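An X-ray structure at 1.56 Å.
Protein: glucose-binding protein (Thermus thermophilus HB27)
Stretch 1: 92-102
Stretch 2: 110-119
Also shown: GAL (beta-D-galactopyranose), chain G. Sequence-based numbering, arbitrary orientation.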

# COMPACT_ATOMS: atom_id res chain seq x y z
N GLY A 92 -12.45 0.44 23.27
CA GLY A 92 -11.29 1.20 23.73
C GLY A 92 -10.33 1.57 22.62
O GLY A 92 -9.14 1.81 22.86
N TRP A 93 -10.83 1.65 21.39
CA TRP A 93 -9.93 1.82 20.24
C TRP A 93 -9.37 3.23 20.07
O TRP A 93 -8.36 3.41 19.41
CB TRP A 93 -10.61 1.39 18.95
CG TRP A 93 -10.79 -0.10 18.79
CD1 TRP A 93 -10.07 -1.08 19.39
CD2 TRP A 93 -11.72 -0.74 17.93
NE1 TRP A 93 -10.52 -2.31 18.96
CE2 TRP A 93 -11.54 -2.12 18.07
CE3 TRP A 93 -12.71 -0.28 17.06
CZ2 TRP A 93 -12.31 -3.04 17.37
CZ3 TRP A 93 -13.48 -1.19 16.39
CH2 TRP A 93 -13.26 -2.55 16.53
N LEU A 94 -10.00 4.24 20.68
CA LEU A 94 -9.48 5.61 20.57
C LEU A 94 -8.12 5.78 21.26
O LEU A 94 -7.37 6.70 20.93
CB LEU A 94 -10.51 6.64 21.08
CG LEU A 94 -11.78 6.77 20.23
CD1 LEU A 94 -12.71 7.84 20.79
CD2 LEU A 94 -11.43 7.10 18.79
N GLN A 95 -7.80 4.89 22.19
CA GLN A 95 -6.51 4.87 22.85
C GLN A 95 -5.58 3.82 22.28
O GLN A 95 -4.37 3.90 22.46
CB GLN A 95 -6.67 4.62 24.37
CG GLN A 95 -7.34 5.78 25.14
CD GLN A 95 -8.82 5.87 24.90
OE1 GLN A 95 -9.54 4.87 25.00
NE2 GLN A 95 -9.30 7.06 24.59
N ALA A 96 -6.17 2.83 21.61
CA ALA A 96 -5.41 1.71 21.06
C ALA A 96 -4.66 2.02 19.75
O ALA A 96 -3.70 1.35 19.45
CB ALA A 96 -6.34 0.53 20.83
N PHE A 97 -5.13 3.01 18.99
CA PHE A 97 -4.49 3.39 17.72
C PHE A 97 -3.89 4.79 17.81
O PHE A 97 -4.42 5.64 18.57
CB PHE A 97 -5.52 3.39 16.58
CG PHE A 97 -6.13 2.05 16.33
CD1 PHE A 97 -5.35 1.00 15.91
CD2 PHE A 97 -7.49 1.85 16.52
CE1 PHE A 97 -5.91 -0.26 15.69
CE2 PHE A 97 -8.06 0.60 16.30
CZ PHE A 97 -7.25 -0.46 15.88
N PRO A 98 -2.84 5.07 17.01
CA PRO A 98 -2.25 6.42 16.99
C PRO A 98 -3.22 7.45 16.45
O PRO A 98 -4.05 7.13 15.59
CB PRO A 98 -1.02 6.28 16.08
CG PRO A 98 -1.17 5.03 15.36
CD PRO A 98 -2.18 4.16 16.06
N LYS A 99 -3.13 8.67 16.97
CA LYS A 99 -4.11 9.71 16.66
C LYS A 99 -4.19 9.99 15.16
O LYS A 99 -5.28 10.23 14.63
CB LYS A 99 -3.76 11.00 17.39
CG LYS A 99 -4.79 12.10 17.21
CD LYS A 99 -4.23 13.49 17.55
CE LYS A 99 -5.29 14.56 17.32
NZ LYS A 99 -5.71 14.67 15.87
N GLY A 100 -3.03 9.99 14.51
CA GLY A 100 -2.94 10.25 13.07
C GLY A 100 -3.72 9.24 12.25
O GLY A 100 -4.33 9.59 11.24
N LEU A 101 -3.71 7.99 12.69
CA LEU A 101 -4.50 6.93 12.06
C LEU A 101 -6.00 7.13 12.31
O LEU A 101 -6.81 7.00 11.39
CB LEU A 101 -4.04 5.56 12.54
CG LEU A 101 -4.65 4.35 11.85
CD1 LEU A 101 -4.41 4.36 10.33
CD2 LEU A 101 -4.07 3.08 12.47
N ILE A 102 -6.38 7.47 13.54
CA ILE A 102 -7.78 7.78 13.83
C ILE A 102 -8.25 8.92 12.91
O ILE A 102 -9.37 8.90 12.39
CB ILE A 102 -8.01 8.18 15.33
CG1 ILE A 102 -7.65 7.02 16.27
CG2 ILE A 102 -9.46 8.60 15.55
CD1 ILE A 102 -8.56 5.84 16.16
C1 GAL G . -2.21 -2.74 -1.25
C2 GAL G . -2.84 -3.37 -0.00
C3 GAL G . -1.99 -4.50 0.56
C4 GAL G . -1.63 -5.51 -0.53
C5 GAL G . -1.10 -4.74 -1.77
C6 GAL G . -0.72 -5.63 -2.96
O1 GAL G . -3.04 -1.75 -1.79
O2 GAL G . -3.07 -2.35 0.98
O3 GAL G . -2.67 -5.16 1.61
O4 GAL G . -2.78 -6.26 -0.81
O5 GAL G . -2.03 -3.78 -2.21
O6 GAL G . -1.86 -6.16 -3.57
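Stretch 2 (110-119) GIWSVPVNIH

Two segments of one chain can pack closely without sharing a single hydrogen bond, provided each offers apolar side chains along the flank that faces the other. Residues 92–102 and 110–119 of this glucose-binding protein illustrate the principle. Together they bury 384 Å², and all of the closest contacts are made by carbon against carbon, or by carbon against a carbonyl oxygen. The first segment is a short, weakly bonded helix, an extended turn and the start of a second helix; the second is mostly extended, with strand at 110–111 and again at 114–115, and loop or turn between and after. Stretch 2 passes obliquely across stretch 1, and the partners go from Ile111 and Val114 at the start to Pro115 and Ile118 at the end. The backbones stay well apart, with the CA atoms of Trp93 and Val114 separated by 9.0 Å and those of Leu101 and Pro115 by 8.1 Å, so the side chains fill the space between.

Stretch 1 opens at Gly92, which ends a preceding helix in a Schellman motif; its phi of 72° is a value that glycine adopts readily. The chain then enters the weak helix, and Trp93 directs its CA-to-CB bond toward the strand. Val114 meets the indole through both methyls: CG2 lies 3.6 Å from Trp93 CZ3, while Val114 CG1 stands over the ring face, 4.1 Å from the centroid of the six-membered ring of Trp93 and 19° off its normal, a CH-pi contact. Leu94 starts sideways, but its m,t rotamer brings the end of the side chain nearer, and its CD2 reaches CD1 of Ile111 at 3.8 Å. Gln95 and Ala96 are out of reach, as expected where a helical turn carries successive residues round to the far flank.

A 3.3 Å hydrogen bond from Phe97 N to Trp93 O closes this turn, and Phe97 again points toward stretch 2. Its ring receives Pro115 over one face, with Phe97 CE2 4.2 Å from Pro115 CD, and the tip of the ring, Phe97 CZ, comes within 3.8 Å of Pro115 O. Pro98 occupies the N-cap position before the next helix, and its O accepts from Ile102 N at 3.1 Å and, weakly, from Leu101 N at 3.0 Å. Lys99 and Gly100 are out of reach of stretch 2.

Leu101, four residues on from Phe97, brings the contact back. One methyl spans two partners, for Leu101 CD2 lies 3.7 Å from Pro115 CG and 4.1 Å from Ile118 CD1. Pro115 thus touches both Phe97 and Leu101, and has the largest area covered by the opposing stretch, 69 Å². Val116 and Asn117 point away before Ile118 returns toward the helix. Ile102 ends the segment, its CG2 no nearer than 4.7 Å to CD1 of Ile111. Beyond the contact, His119 CD2 approaches O3 of the bound GAL at 3.8 Å.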

# COMPACT_ATOMS: atom_id res chain seq x y z
N GLY A 110 -17.95 11.15 12.39
CA GLY A 110 -18.05 9.70 12.41
C GLY A 110 -16.68 9.06 12.26
O GLY A 110 -15.70 9.74 11.95
N ILE A 111 -16.62 7.77 12.54
CA ILE A 111 -15.41 6.95 12.37
C ILE A 111 -15.86 5.75 11.54
O ILE A 111 -16.86 5.11 11.88
CB ILE A 111 -14.81 6.49 13.71
CG1 ILE A 111 -14.45 7.71 14.56
CG2 ILE A 111 -13.58 5.68 13.48
CD1 ILE A 111 -13.97 7.38 15.95
N TRP A 112 -15.16 5.47 10.43
CA TRP A 112 -15.79 4.72 9.34
C TRP A 112 -15.18 3.36 9.00
O TRP A 112 -15.76 2.61 8.21
CB TRP A 112 -15.87 5.62 8.09
CG TRP A 112 -16.59 6.90 8.38
CD1 TRP A 112 -16.03 8.11 8.63
CD2 TRP A 112 -18.01 7.08 8.48
NE1 TRP A 112 -17.02 9.06 8.86
CE2 TRP A 112 -18.24 8.45 8.78
CE3 TRP A 112 -19.11 6.22 8.35
CZ2 TRP A 112 -19.53 8.97 8.96
CZ3 TRP A 112 -20.39 6.73 8.51
CH2 TRP A 112 -20.58 8.10 8.81
N SER A 113 -14.04 3.03 9.59
CA SER A 113 -13.46 1.70 9.42
C SER A 113 -12.50 1.38 10.56
O SER A 113 -12.17 2.25 11.38
CB SER A 113 -12.73 1.57 8.08
OG SER A 113 -11.56 2.37 8.09
N VAL A 114 -12.07 0.12 10.61
CA VAL A 114 -11.17 -0.38 11.64
C VAL A 114 -9.87 -0.82 10.99
O VAL A 114 -9.88 -1.78 10.20
CB VAL A 114 -11.79 -1.58 12.38
CG1 VAL A 114 -10.88 -2.05 13.53
CG2 VAL A 114 -13.21 -1.25 12.83
N PRO A 115 -8.77 -0.13 11.29
CA PRO A 115 -7.47 -0.51 10.72
C PRO A 115 -6.94 -1.83 11.25
O PRO A 115 -7.00 -2.08 12.46
CB PRO A 115 -6.54 0.64 11.11
CG PRO A 115 -7.41 1.68 11.73
CD PRO A 115 -8.66 1.06 12.17
N VAL A 116 -6.44 -2.68 10.36
CA VAL A 116 -5.87 -3.96 10.75
C VAL A 116 -4.35 -3.95 10.75
O VAL A 116 -3.73 -4.82 11.36
CB VAL A 116 -6.43 -5.12 9.91
CG1 VAL A 116 -5.98 -5.05 8.46
CG2 VAL A 116 -6.01 -6.48 10.53
N ASN A 117 -3.74 -2.99 10.06
CA ASN A 117 -2.32 -2.98 9.86
C ASN A 117 -1.80 -1.60 9.47
O ASN A 117 -2.56 -0.63 9.33
CB ASN A 117 -1.93 -4.02 8.78
CG ASN A 117 -2.43 -3.66 7.39
OD1 ASN A 117 -2.95 -2.58 7.17
ND2 ASN A 117 -2.25 -4.58 6.43
N ILE A 118 -0.49 -1.55 9.32
CA ILE A 118 0.21 -0.47 8.66
C ILE A 118 1.19 -1.12 7.67
O ILE A 118 2.02 -1.94 8.05
CB ILE A 118 1.01 0.41 9.65
CG1 ILE A 118 0.09 1.08 10.68
CG2 ILE A 118 1.84 1.44 8.92
CD1 ILE A 118 -0.81 2.15 10.16
N HIS A 119 1.06 -0.77 6.39
CA HIS A 119 2.09 -1.09 5.41
C HIS A 119 2.90 0.17 5.08
O HIS A 119 2.42 1.31 5.20
CB HIS A 119 1.50 -1.65 4.09
CG HIS A 119 1.26 -3.14 4.07
ND1 HIS A 119 2.26 -4.08 4.13
CD2 HIS A 119 0.11 -3.84 3.89
CE1 HIS A 119 1.74 -5.29 4.01
NE2 HIS A 119 0.43 -5.17 3.87